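Local coordinates for protein A-adding tRNA nucleotidyltransferase (Aquifex aeolicus, PDB 4WBY) that adds the terminal adenosine to tRNA ending in CC, using ATP and magnesium to complete the 3' CCA end, at residues W299-T303 with H335-L341; F239-V245 with I277-L282; V327-K332 with K351-Y355. All blocks are in the same frame, centred on the assembly; numbering follows the deposited sequence.

Interaction 1 (W299-T303 with H335-L341); sequences WVRET and HTSVLLL. With SO4 (sulfate ion), chain E.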
loop_
_atom_site.group_PDB
_atom_site.type_symbol
_atom_site.label_atom_id
_atom_site.label_comp_id
_atom_site.label_asym_id
_atom_site.label_seq_id
_atom_site.Cartn_x
_atom_site.Cartn_y
_atom_site.Cartn_z
ATOM N N TRP A 299 1.340 -13.716 -11.082
ATOM C CA TRP A 299 1.537 -12.969 -12.321
ATOM C C TRP A 299 2.790 -12.109 -12.247
ATOM O O TRP A 299 3.472 -11.927 -13.245
ATOM C CB TRP A 299 0.308 -12.115 -12.677
ATOM C CG TRP A 299 -0.025 -10.947 -11.756
ATOM C CD1 TRP A 299 -0.959 -10.940 -10.753
ATOM C CD2 TRP A 299 0.510 -9.614 -11.808
ATOM N NE1 TRP A 299 -1.021 -9.696 -10.169
ATOM C CE2 TRP A 299 -0.126 -8.867 -10.795
ATOM C CE3 TRP A 299 1.478 -8.986 -12.599
ATOM C CZ2 TRP A 299 0.175 -7.522 -10.555
ATOM C CZ3 TRP A 299 1.770 -7.646 -12.361
ATOM C CH2 TRP A 299 1.124 -6.936 -11.347
ATOM N N VAL A 300 3.103 -11.601 -11.060
ATOM C CA VAL A 300 4.304 -10.794 -10.876
ATOM C C VAL A 300 5.560 -11.649 -11.030
ATOM O O VAL A 300 6.519 -11.262 -11.710
ATOM C CB VAL A 300 4.312 -10.112 -9.497
ATOM C CG1 VAL A 300 5.605 -9.330 -9.291
ATOM C CG2 VAL A 300 3.089 -9.207 -9.343
ATOM N N ARG A 301 5.553 -12.816 -10.398
ATOM C CA ARG A 301 6.703 -13.699 -10.450
ATOM C C ARG A 301 6.916 -14.233 -11.863
ATOM O O ARG A 301 8.058 -14.341 -12.321
ATOM C CB ARG A 301 6.539 -14.837 -9.443
ATOM C CG ARG A 301 6.527 -14.310 -8.007
ATOM C CD ARG A 301 6.409 -15.403 -6.967
ATOM N NE ARG A 301 5.052 -15.918 -6.865
ATOM C CZ ARG A 301 4.702 -17.139 -7.252
ATOM N NH1 ARG A 301 5.614 -17.952 -7.768
ATOM N NH2 ARG A 301 3.445 -17.538 -7.140
ATOM N N GLU A 302 5.823 -14.522 -12.569
ATOM C CA GLU A 302 5.925 -14.984 -13.946
ATOM C C GLU A 302 6.375 -13.843 -14.862
ATOM O O GLU A 302 7.183 -14.049 -15.769
ATOM C CB GLU A 302 4.593 -15.563 -14.423
ATOM C CG GLU A 302 4.133 -16.815 -13.663
ATOM C CD GLU A 302 4.954 -18.063 -13.953
ATOM O OE1 GLU A 302 5.797 -18.048 -14.879
ATOM O OE2 GLU A 302 4.742 -19.076 -13.252
ATOM N N THR A 303 5.871 -12.635 -14.628
ATOM C CA THR A 303 6.306 -11.505 -15.445
ATOM C C THR A 303 7.785 -11.209 -15.216
ATOM O O THR A 303 8.500 -10.881 -16.164
ATOM C CB THR A 303 5.446 -10.256 -15.176
ATOM O OG1 THR A 303 4.160 -10.467 -15.770
ATOM C CG2 THR A 303 6.061 -9.004 -15.801
ATOM N N HIS A 335 0.235 -11.587 -20.126
ATOM C CA HIS A 335 -0.450 -10.882 -19.063
ATOM C C HIS A 335 -0.332 -9.379 -19.292
ATOM O O HIS A 335 0.659 -8.911 -19.861
ATOM C CB HIS A 335 0.144 -11.271 -17.709
ATOM C CG HIS A 335 -0.617 -10.736 -16.541
ATOM N ND1 HIS A 335 -0.197 -9.641 -15.817
ATOM C CD2 HIS A 335 -1.784 -11.132 -15.983
ATOM C CE1 HIS A 335 -1.064 -9.397 -14.852
ATOM N NE2 HIS A 335 -2.040 -10.285 -14.932
ATOM N N THR A 336 -1.341 -8.638 -18.846
ATOM C CA THR A 336 -1.370 -7.177 -18.941
ATOM C C THR A 336 -0.047 -6.542 -18.525
ATOM O O THR A 336 0.405 -5.570 -19.138
ATOM C CB THR A 336 -2.500 -6.593 -18.064
ATOM O OG1 THR A 336 -3.758 -7.072 -18.541
ATOM C CG2 THR A 336 -2.510 -5.071 -18.107
ATOM N N SER A 337 0.569 -7.094 -17.483
ATOM C CA SER A 337 1.827 -6.544 -16.970
ATOM C C SER A 337 2.929 -6.494 -18.030
ATOM O O SER A 337 3.671 -5.510 -18.105
ATOM C CB SER A 337 2.304 -7.344 -15.752
ATOM O OG SER A 337 2.399 -8.729 -16.034
ATOM N N VAL A 338 3.034 -7.535 -18.853
ATOM C CA VAL A 338 4.097 -7.576 -19.855
ATOM C C VAL A 338 3.797 -6.559 -20.958
ATOM O O VAL A 338 4.707 -5.905 -21.462
ATOM C CB VAL A 338 4.280 -8.995 -20.462
ATOM C CG1 VAL A 338 5.331 -8.980 -21.576
ATOM C CG2 VAL A 338 4.666 -9.986 -19.372
ATOM N N LEU A 339 2.522 -6.400 -21.307
ATOM C CA LEU A 339 2.135 -5.385 -22.287
ATOM C C LEU A 339 2.550 -3.986 -21.830
ATOM O O LEU A 339 3.067 -3.194 -22.620
ATOM C CB LEU A 339 0.630 -5.403 -22.536
ATOM C CG LEU A 339 0.058 -6.717 -23.048
ATOM C CD1 LEU A 339 -1.442 -6.579 -23.229
ATOM C CD2 LEU A 339 0.719 -7.114 -24.352
ATOM N N LEU A 340 2.319 -3.679 -20.558
ATOM C CA LEU A 340 2.650 -2.352 -20.052
ATOM C C LEU A 340 4.169 -2.161 -20.012
ATOM O O LEU A 340 4.672 -1.080 -20.324
ATOM C CB LEU A 340 2.014 -2.132 -18.678
ATOM C CG LEU A 340 0.484 -2.227 -18.702
ATOM C CD1 LEU A 340 -0.136 -1.909 -17.348
ATOM C CD2 LEU A 340 -0.107 -1.344 -19.791
ATOM N N LEU A 341 4.902 -3.219 -19.678
ATOM C CA LEU A 341 6.362 -3.165 -19.703
ATOM C C LEU A 341 6.877 -2.894 -21.120
ATOM O O LEU A 341 7.811 -2.113 -21.316
ATOM C CB LEU A 341 6.954 -4.465 -19.157
ATOM C CG LEU A 341 7.674 -4.437 -17.805
ATOM C CD1 LEU A 341 7.142 -3.353 -16.873
ATOM C CD2 LEU A 341 7.602 -5.805 -17.147
HETATM S S SO4 E . 3.511 -21.125 -8.388
HETATM O O1 SO4 E . 4.838 -20.733 -7.922
HETATM O O2 SO4 E . 2.598 -19.984 -8.383
HETATM O O3 SO4 E . 3.608 -21.688 -9.737
HETATM O O4 SO4 E . 2.972 -22.178 -7.523
#

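Interaction 2 (F239-V245 with I277-L282); sequences FQWNEKV and ILISNL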
loop_
_atom_site.group_PDB
_atom_site.type_symbol
_atom_site.label_atom_id
_atom_site.label_comp_id
_atom_site.label_asym_id
_atom_site.label_seq_id
_atom_site.Cartn_x
_atom_site.Cartn_y
_atom_site.Cartn_z
ATOM N N PHE A 239 21.321 -4.287 -4.695
ATOM C CA PHE A 239 20.535 -3.258 -5.358
ATOM C C PHE A 239 21.286 -1.937 -5.438
ATOM O O PHE A 239 21.884 -1.503 -4.460
ATOM C CB PHE A 239 19.199 -3.018 -4.645
ATOM C CG PHE A 239 18.482 -1.794 -5.142
ATOM C CD1 PHE A 239 17.724 -1.837 -6.302
ATOM C CD2 PHE A 239 18.616 -0.586 -4.482
ATOM C CE1 PHE A 239 17.095 -0.702 -6.773
ATOM C CE2 PHE A 239 17.989 0.548 -4.948
ATOM C CZ PHE A 239 17.232 0.497 -6.088
ATOM N N GLN A 240 21.214 -1.293 -6.600
ATOM C CA GLN A 240 21.734 0.058 -6.788
ATOM C C GLN A 240 20.801 0.867 -7.686
ATOM O O GLN A 240 20.268 0.350 -8.672
ATOM C CB GLN A 240 23.140 0.035 -7.401
ATOM C CG GLN A 240 24.211 -0.613 -6.533
ATOM C CD GLN A 240 25.574 -0.624 -7.201
ATOM O OE1 GLN A 240 25.789 0.050 -8.210
ATOM N NE2 GLN A 240 26.502 -1.394 -6.642
ATOM N N TRP A 241 20.600 2.133 -7.343
ATOM C CA TRP A 241 19.906 3.053 -8.233
ATOM C C TRP A 241 20.788 3.461 -9.405
ATOM O O TRP A 241 22.017 3.464 -9.304
ATOM C CB TRP A 241 19.487 4.318 -7.494
ATOM C CG TRP A 241 18.290 4.189 -6.622
ATOM C CD1 TRP A 241 18.278 3.961 -5.281
ATOM C CD2 TRP A 241 16.921 4.304 -7.026
ATOM N NE1 TRP A 241 16.981 3.929 -4.821
ATOM C CE2 TRP A 241 16.130 4.130 -5.874
ATOM C CE3 TRP A 241 16.286 4.540 -8.251
ATOM C CZ2 TRP A 241 14.742 4.192 -5.905
ATOM C CZ3 TRP A 241 14.904 4.590 -8.283
ATOM C CH2 TRP A 241 14.149 4.423 -7.117
ATOM N N ASN A 242 20.148 3.818 -10.514
ATOM C CA ASN A 242 20.811 4.573 -11.568
ATOM C C ASN A 242 19.771 5.385 -12.328
ATOM O O ASN A 242 18.563 5.196 -12.138
ATOM C CB ASN A 242 21.592 3.662 -12.520
ATOM C CG ASN A 242 20.716 2.637 -13.195
ATOM O OD1 ASN A 242 19.806 2.982 -13.941
ATOM N ND2 ASN A 242 20.996 1.362 -12.946
ATOM N N GLU A 243 20.244 6.288 -13.179
ATOM C CA GLU A 243 19.373 7.219 -13.880
ATOM C C GLU A 243 18.417 6.506 -14.831
ATOM O O GLU A 243 17.258 6.898 -14.952
ATOM C CB GLU A 243 20.212 8.250 -14.642
ATOM C CG GLU A 243 19.405 9.252 -15.456
ATOM C CD GLU A 243 18.609 10.222 -14.595
ATOM O OE1 GLU A 243 18.830 10.269 -13.366
ATOM O OE2 GLU A 243 17.760 10.946 -15.156
ATOM N N LYS A 244 18.902 5.454 -15.486
ATOM C CA LYS A 244 18.076 4.671 -16.405
ATOM C C LYS A 244 16.839 4.103 -15.713
ATOM O O LYS A 244 15.724 4.234 -16.218
ATOM C CB LYS A 244 18.884 3.527 -17.016
ATOM C CG LYS A 244 18.694 3.366 -18.509
ATOM C CD LYS A 244 19.472 4.429 -19.268
ATOM C CE LYS A 244 20.963 4.306 -19.000
ATOM N NZ LYS A 244 21.466 2.941 -19.331
ATOM N N VAL A 245 17.046 3.463 -14.564
ATOM C CA VAL A 245 15.946 2.890 -13.798
ATOM C C VAL A 245 14.976 3.978 -13.350
ATOM O O VAL A 245 13.757 3.826 -13.453
ATOM C CB VAL A 245 16.465 2.109 -12.571
ATOM C CG1 VAL A 245 15.329 1.803 -11.602
ATOM C CG2 VAL A 245 17.159 0.823 -13.012
ATOM N N ILE A 277 10.604 -3.040 -12.222
ATOM C CA ILE A 277 11.580 -2.132 -12.826
ATOM C C ILE A 277 12.733 -1.851 -11.850
ATOM O O ILE A 277 13.904 -1.869 -12.244
ATOM C CB ILE A 277 10.923 -0.802 -13.267
ATOM C CG1 ILE A 277 9.933 -1.038 -14.417
ATOM C CG2 ILE A 277 11.975 0.220 -13.675
ATOM C CD1 ILE A 277 10.520 -1.807 -15.597
ATOM N N LEU A 278 12.404 -1.612 -10.581
ATOM C CA LEU A 278 13.414 -1.371 -9.547
ATOM C C LEU A 278 14.465 -2.468 -9.431
ATOM O O LEU A 278 15.643 -2.189 -9.238
ATOM C CB LEU A 278 12.745 -1.216 -8.183
ATOM C CG LEU A 278 12.431 0.146 -7.604
ATOM C CD1 LEU A 278 11.808 -0.099 -6.255
ATOM C CD2 LEU A 278 13.684 0.997 -7.488
ATOM N N ILE A 279 14.035 -3.722 -9.549
ATOM C CA ILE A 279 14.939 -4.845 -9.329
ATOM C C ILE A 279 15.417 -5.453 -10.641
ATOM O O ILE A 279 15.991 -6.539 -10.659
ATOM C CB ILE A 279 14.279 -5.941 -8.461
ATOM C CG1 ILE A 279 13.077 -6.560 -9.186
ATOM C CG2 ILE A 279 13.881 -5.364 -7.091
ATOM C CD1 ILE A 279 12.540 -7.821 -8.541
ATOM N N SER A 280 15.200 -4.732 -11.734
ATOM C CA SER A 280 15.463 -5.265 -13.065
ATOM C C SER A 280 16.949 -5.440 -13.368
ATOM O O SER A 280 17.289 -6.077 -14.353
ATOM C CB SER A 280 14.814 -4.372 -14.124
ATOM O OG SER A 280 15.406 -3.085 -14.151
ATOM N N ASN A 281 17.836 -4.902 -12.537
ATOM C CA ASN A 281 19.264 -5.104 -12.781
ATOM C C ASN A 281 19.892 -6.142 -11.854
ATOM O O ASN A 281 21.072 -6.464 -11.982
ATOM C CB ASN A 281 20.020 -3.782 -12.672
ATOM C CG ASN A 281 19.785 -2.887 -13.865
ATOM O OD1 ASN A 281 19.623 -3.366 -14.989
ATOM N ND2 ASN A 281 19.762 -1.582 -13.633
ATOM N N LEU A 282 19.104 -6.658 -10.916
ATOM C CA LEU A 282 19.537 -7.782 -10.094
ATOM C C LEU A 282 19.694 -9.039 -10.939
ATOM O O LEU A 282 19.002 -9.204 -11.943
ATOM C CB LEU A 282 18.529 -8.072 -8.981
ATOM C CG LEU A 282 18.281 -7.084 -7.849
ATOM C CD1 LEU A 282 17.304 -7.714 -6.876
ATOM C CD2 LEU A 282 19.576 -6.713 -7.150
#

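Interaction 3 (V327-K332 with K351-Y355); sequences VYRLLK and KIKLY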
loop_
_atom_site.group_PDB
_atom_site.type_symbol
_atom_site.label_atom_id
_atom_site.label_comp_id
_atom_site.label_asym_id
_atom_site.label_seq_id
_atom_site.Cartn_x
_atom_site.Cartn_y
_atom_site.Cartn_z
ATOM N N VAL A 327 1.882 -9.189 -34.727
ATOM C CA VAL A 327 1.882 -8.483 -33.451
ATOM C C VAL A 327 0.843 -9.116 -32.526
ATOM O O VAL A 327 1.117 -9.394 -31.352
ATOM C CB VAL A 327 1.588 -6.979 -33.636
ATOM C CG1 VAL A 327 1.468 -6.282 -32.293
ATOM C CG2 VAL A 327 2.680 -6.321 -34.476
ATOM N N TYR A 328 -0.343 -9.371 -33.076
ATOM C CA TYR A 328 -1.424 -9.987 -32.314
ATOM C C TYR A 328 -1.029 -11.362 -31.786
ATOM O O TYR A 328 -1.271 -11.674 -30.620
ATOM C CB TYR A 328 -2.687 -10.087 -33.180
ATOM C CG TYR A 328 -3.741 -11.050 -32.671
ATOM C CD1 TYR A 328 -4.651 -10.667 -31.692
ATOM C CD2 TYR A 328 -3.839 -12.336 -33.187
ATOM C CE1 TYR A 328 -5.620 -11.545 -31.235
ATOM C CE2 TYR A 328 -4.804 -13.220 -32.735
ATOM C CZ TYR A 328 -5.691 -12.819 -31.759
ATOM O OH TYR A 328 -6.653 -13.699 -31.312
ATOM N N ARG A 329 -0.414 -12.175 -32.641
ATOM C CA ARG A 329 -0.006 -13.525 -32.259
ATOM C C ARG A 329 1.047 -13.507 -31.152
ATOM O O ARG A 329 1.022 -14.337 -30.241
ATOM C CB ARG A 329 0.526 -14.286 -33.478
ATOM C CG ARG A 329 0.913 -15.729 -33.197
ATOM C CD ARG A 329 1.643 -16.339 -34.385
ATOM N NE ARG A 329 2.709 -15.461 -34.859
ATOM C CZ ARG A 329 3.926 -15.402 -34.325
ATOM N NH1 ARG A 329 4.238 -16.176 -33.295
ATOM N NH2 ARG A 329 4.830 -14.567 -34.821
ATOM N N LEU A 330 1.968 -12.554 -31.229
ATOM C CA LEU A 330 3.025 -12.427 -30.227
ATOM C C LEU A 330 2.508 -11.919 -28.881
ATOM O O LEU A 330 3.021 -12.307 -27.827
ATOM C CB LEU A 330 4.128 -11.495 -30.741
ATOM C CG LEU A 330 4.998 -12.060 -31.865
ATOM C CD1 LEU A 330 5.824 -10.957 -32.513
ATOM C CD2 LEU A 330 5.900 -13.165 -31.335
ATOM N N LEU A 331 1.495 -11.059 -28.914
ATOM C CA LEU A 331 1.002 -10.414 -27.693
ATOM C C LEU A 331 -0.141 -11.157 -27.015
ATOM O O LEU A 331 -0.345 -11.010 -25.809
ATOM C CB LEU A 331 0.556 -8.982 -27.991
ATOM C CG LEU A 331 1.665 -8.047 -28.483
ATOM C CD1 LEU A 331 1.114 -6.660 -28.758
ATOM C CD2 LEU A 331 2.810 -7.986 -27.475
ATOM N N LYS A 332 -0.870 -11.960 -27.785
ATOM C CA LYS A 332 -2.075 -12.634 -27.283
ATOM C C LYS A 332 -1.899 -13.413 -25.962
ATOM O O LYS A 332 -2.782 -13.362 -25.104
ATOM C CB LYS A 332 -2.627 -13.578 -28.361
ATOM C CG LYS A 332 -3.963 -14.207 -27.998
ATOM C CD LYS A 332 -4.548 -14.991 -29.164
ATOM C CE LYS A 332 -5.908 -15.564 -28.804
ATOM N NZ LYS A 332 -6.551 -16.237 -29.966
ATOM N N LYS A 351 2.474 -0.231 -31.121
ATOM C CA LYS A 351 2.032 -1.580 -31.450
ATOM C C LYS A 351 1.232 -2.182 -30.300
ATOM O O LYS A 351 0.249 -2.885 -30.529
ATOM C CB LYS A 351 3.225 -2.476 -31.794
ATOM C CG LYS A 351 3.763 -2.266 -33.196
ATOM C CD LYS A 351 5.078 -2.994 -33.414
ATOM C CE LYS A 351 5.585 -2.772 -34.833
ATOM N NZ LYS A 351 6.925 -3.382 -35.064
ATOM N N ILE A 352 1.645 -1.902 -29.067
ATOM C CA ILE A 352 0.926 -2.416 -27.908
ATOM C C ILE A 352 -0.433 -1.739 -27.804
ATOM O O ILE A 352 -1.451 -2.383 -27.549
ATOM C CB ILE A 352 1.699 -2.189 -26.594
ATOM C CG1 ILE A 352 3.158 -2.641 -26.737
ATOM C CG2 ILE A 352 1.007 -2.910 -25.448
ATOM C CD1 ILE A 352 3.309 -4.075 -27.178
ATOM N N LYS A 353 -0.434 -0.427 -28.003
ATOM C CA LYS A 353 -1.651 0.361 -27.926
ATOM C C LYS A 353 -2.645 -0.122 -28.973
ATOM O O LYS A 353 -3.844 -0.214 -28.709
ATOM C CB LYS A 353 -1.332 1.843 -28.116
ATOM C CG LYS A 353 -2.528 2.771 -28.049
ATOM C CD LYS A 353 -2.085 4.223 -28.153
ATOM C CE LYS A 353 -3.270 5.178 -28.109
ATOM N NZ LYS A 353 -4.154 5.037 -29.302
ATOM N N LEU A 354 -2.133 -0.446 -30.154
ATOM C CA LEU A 354 -2.968 -0.957 -31.238
ATOM C C LEU A 354 -3.565 -2.308 -30.868
ATOM O O LEU A 354 -4.745 -2.562 -31.115
ATOM C CB LEU A 354 -2.166 -1.073 -32.534
ATOM C CG LEU A 354 -2.955 -1.580 -33.744
ATOM C CD1 LEU A 354 -4.047 -0.589 -34.127
ATOM C CD2 LEU A 354 -2.031 -1.851 -34.926
ATOM N N TYR A 355 -2.750 -3.177 -30.279
ATOM C CA TYR A 355 -3.248 -4.468 -29.832
ATOM C C TYR A 355 -4.371 -4.293 -28.818
ATOM O O TYR A 355 -5.414 -4.935 -28.921
ATOM C CB TYR A 355 -2.136 -5.309 -29.219
ATOM C CG TYR A 355 -2.667 -6.578 -28.596
ATOM C CD1 TYR A 355 -3.010 -7.664 -29.385
ATOM C CD2 TYR A 355 -2.847 -6.681 -27.222
ATOM C CE1 TYR A 355 -3.509 -8.819 -28.828
ATOM C CE2 TYR A 355 -3.349 -7.837 -26.653
ATOM C CZ TYR A 355 -3.676 -8.903 -27.465
ATOM O OH TYR A 355 -4.174 -10.059 -26.917
#

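Interaction 1 (W299-T303 with H335-L341)
A very short hydrogen bond, 2.5 Å from Thr303 OG1 to Ser337 OG, is the striking feature here, and either hydroxyl could be its donor. The bond forms between two buried side chains whose CA-to-CB bonds both point toward the opposite segment. Ser337 OG is also hydrogen-bonded to His335 ND1 at 2.8 Å, so a polar chain runs from one helix to the N-cap position of the other, which His335 occupies.

Beside it, the five-membered ring of Trp299 and the imidazole of His335 lie near parallel, 23° between planes. Their centroids are 4.7 Å apart and slid, so overlap is slight. The better-centred contact is CH-pi: Trp299 CB sits 3.8 Å from the His335 ring centroid, 13° off its normal. Thr303 CG2 meets Leu341 CD2 at 3.8 Å, an apolar contact between buried side chains. Arg301, out of reach of 335-341, donates from NH1 and NH2 to O1 and O2 of a sulfate, both at 2.9 Å.

With local axes 10.0 Å apart and 46° between their N-to-C directions, this is oblique helix-helix packing in the all-helical C-terminal part of the enzyme, backed by helix 271-278, where Leu276 touches Thr303 and Leu273 touches Ser337.

Interaction 2 (F239-V245 with I277-L282)
Leu278 is the main bump, with 86 Å² covered by 239-245, and two aromatic rings form its hollow. Leu278 CD2 lies 3.9 Å from the centroid of the Trp241 six-membered ring, 27° off the normal, which makes this a CH-pi contact over the face; Trp241 CH2 comes within 3.5 Å of the same Leu278 CD2. The Phe239 ring supplies the other wall, its CZ 3.8 Å from Leu278 CD2. It turns its edge to the backbone: Phe239 CE1 approaches Leu278 O to 3.2 Å, near the ring plane.

A second bump is Val245, which points toward 277-282. Val245 CG1 lies 4.0 Å from Ile277 O, 4.2 Å from Ile277 CG2 and 4.2 Å from Leu278 CA, so it fills a shallow hollow of backbone and methyl group, while Ser280 and Asn281 of the following turn border Val245 CG2, Ser280 OG at 4.4 Å. Here the start of helix 243-262 lies beside the end of helix 271-278, the next in the chain, a topology consistent with a helical hairpin. Asn242 is the N-cap, its OD1 accepting from Val245 N at 2.9 Å and 166°. After Leu278, Ser280 OG donates to Ile277 O at 2.7 Å, and a type I turn from Ile279 to Leu282 is closed by Leu282 N to Ile279 O, 3.1 Å.

The turn carries Leu282 beside the backbone and CB of Phe239, with Leu282 CD2 3.9 Å from Phe239 N. Leu223 of helix 219-228 also touches Leu278. Towards the ATP site, the Trp241 side chain is about 10 Å from that of Leu171, an ATP-binding residue.

Interaction 3 (V327-K332 with K351-Y355)
Lys351 opens the second segment with its CA-to-CB bond aimed at helix 324-331, yet what it offers there is mostly backbone and the root of its side chain: Lys351 O is 4.0 Å from Val327 CG1 and 4.3 Å from Leu331 CD1, and Lys351 CB is 4.2 Å from Val327 CG1. Its amino end leads away and is hydrogen-bonded to Leu318 O. At Ile352 the CB points away, but the side chain bends back, bringing Ile352 CD1 to 3.7 Å from Leu331 CD1. Lys353 is out of reach and makes a salt bridge with Glu357 one turn on.

Tyr355 then provides the centre of the contact, with 108 Å² covered by 327-332. Leu331 CB lies 3.9 Å from the Tyr355 ring centroid and 6° off its normal, an almost perfectly centred CH-pi contact, while Leu331 CD1 touches Tyr355 CB at 3.5 Å. At the ring edge, Tyr355 CE1 meets Tyr328 CD1 at 3.6 Å. Beyond it, Tyr355 OH comes to 3.3 Å from Lys332 CA. Lys332 NZ in turn donates to Tyr328 OH at 2.9 Å, and Lys390 of helix 380-394 is a second partner of that hydroxyl.

The local axes are 10.3 Å apart and cross at -84°, a near-perpendicular helix crossing in the C-terminal helical part, plain packing away from the ATP and magnesium sites. Around it, Leu318 of helix 311-320 and Leu339 and Leu342 of helix 336-342 pack on both Leu331 and Ile352, while helix 380-394 meets Tyr328 through Glu387 and Met394.

All three contacts lie in the helical C-terminal part of this chain, itself the C-terminal nucleotidyltransferase piece of a longer protein. From the N terminus, interaction 2 comes first, closing a loop of 31 residues between helices 243-262 and 271-278 before the others open. Interaction 1 spans another 31 residues, joining helix 298-309 to helix 336-342. Interaction 3 opens at 327-332, before interaction 1 closes, and ends 18 residues later at 351-355, so these two cross; it joins helices 324-331 and 349-359. Leu339 CD2, 3.9 Å from Leu331 CD2, links interactions 1 and 3; Leu341 CD1, 3.9 Å from Ile277 CD1, links 1 and 2. Interactions 2 and 3 stay about 13 Å apart at their nearest atoms.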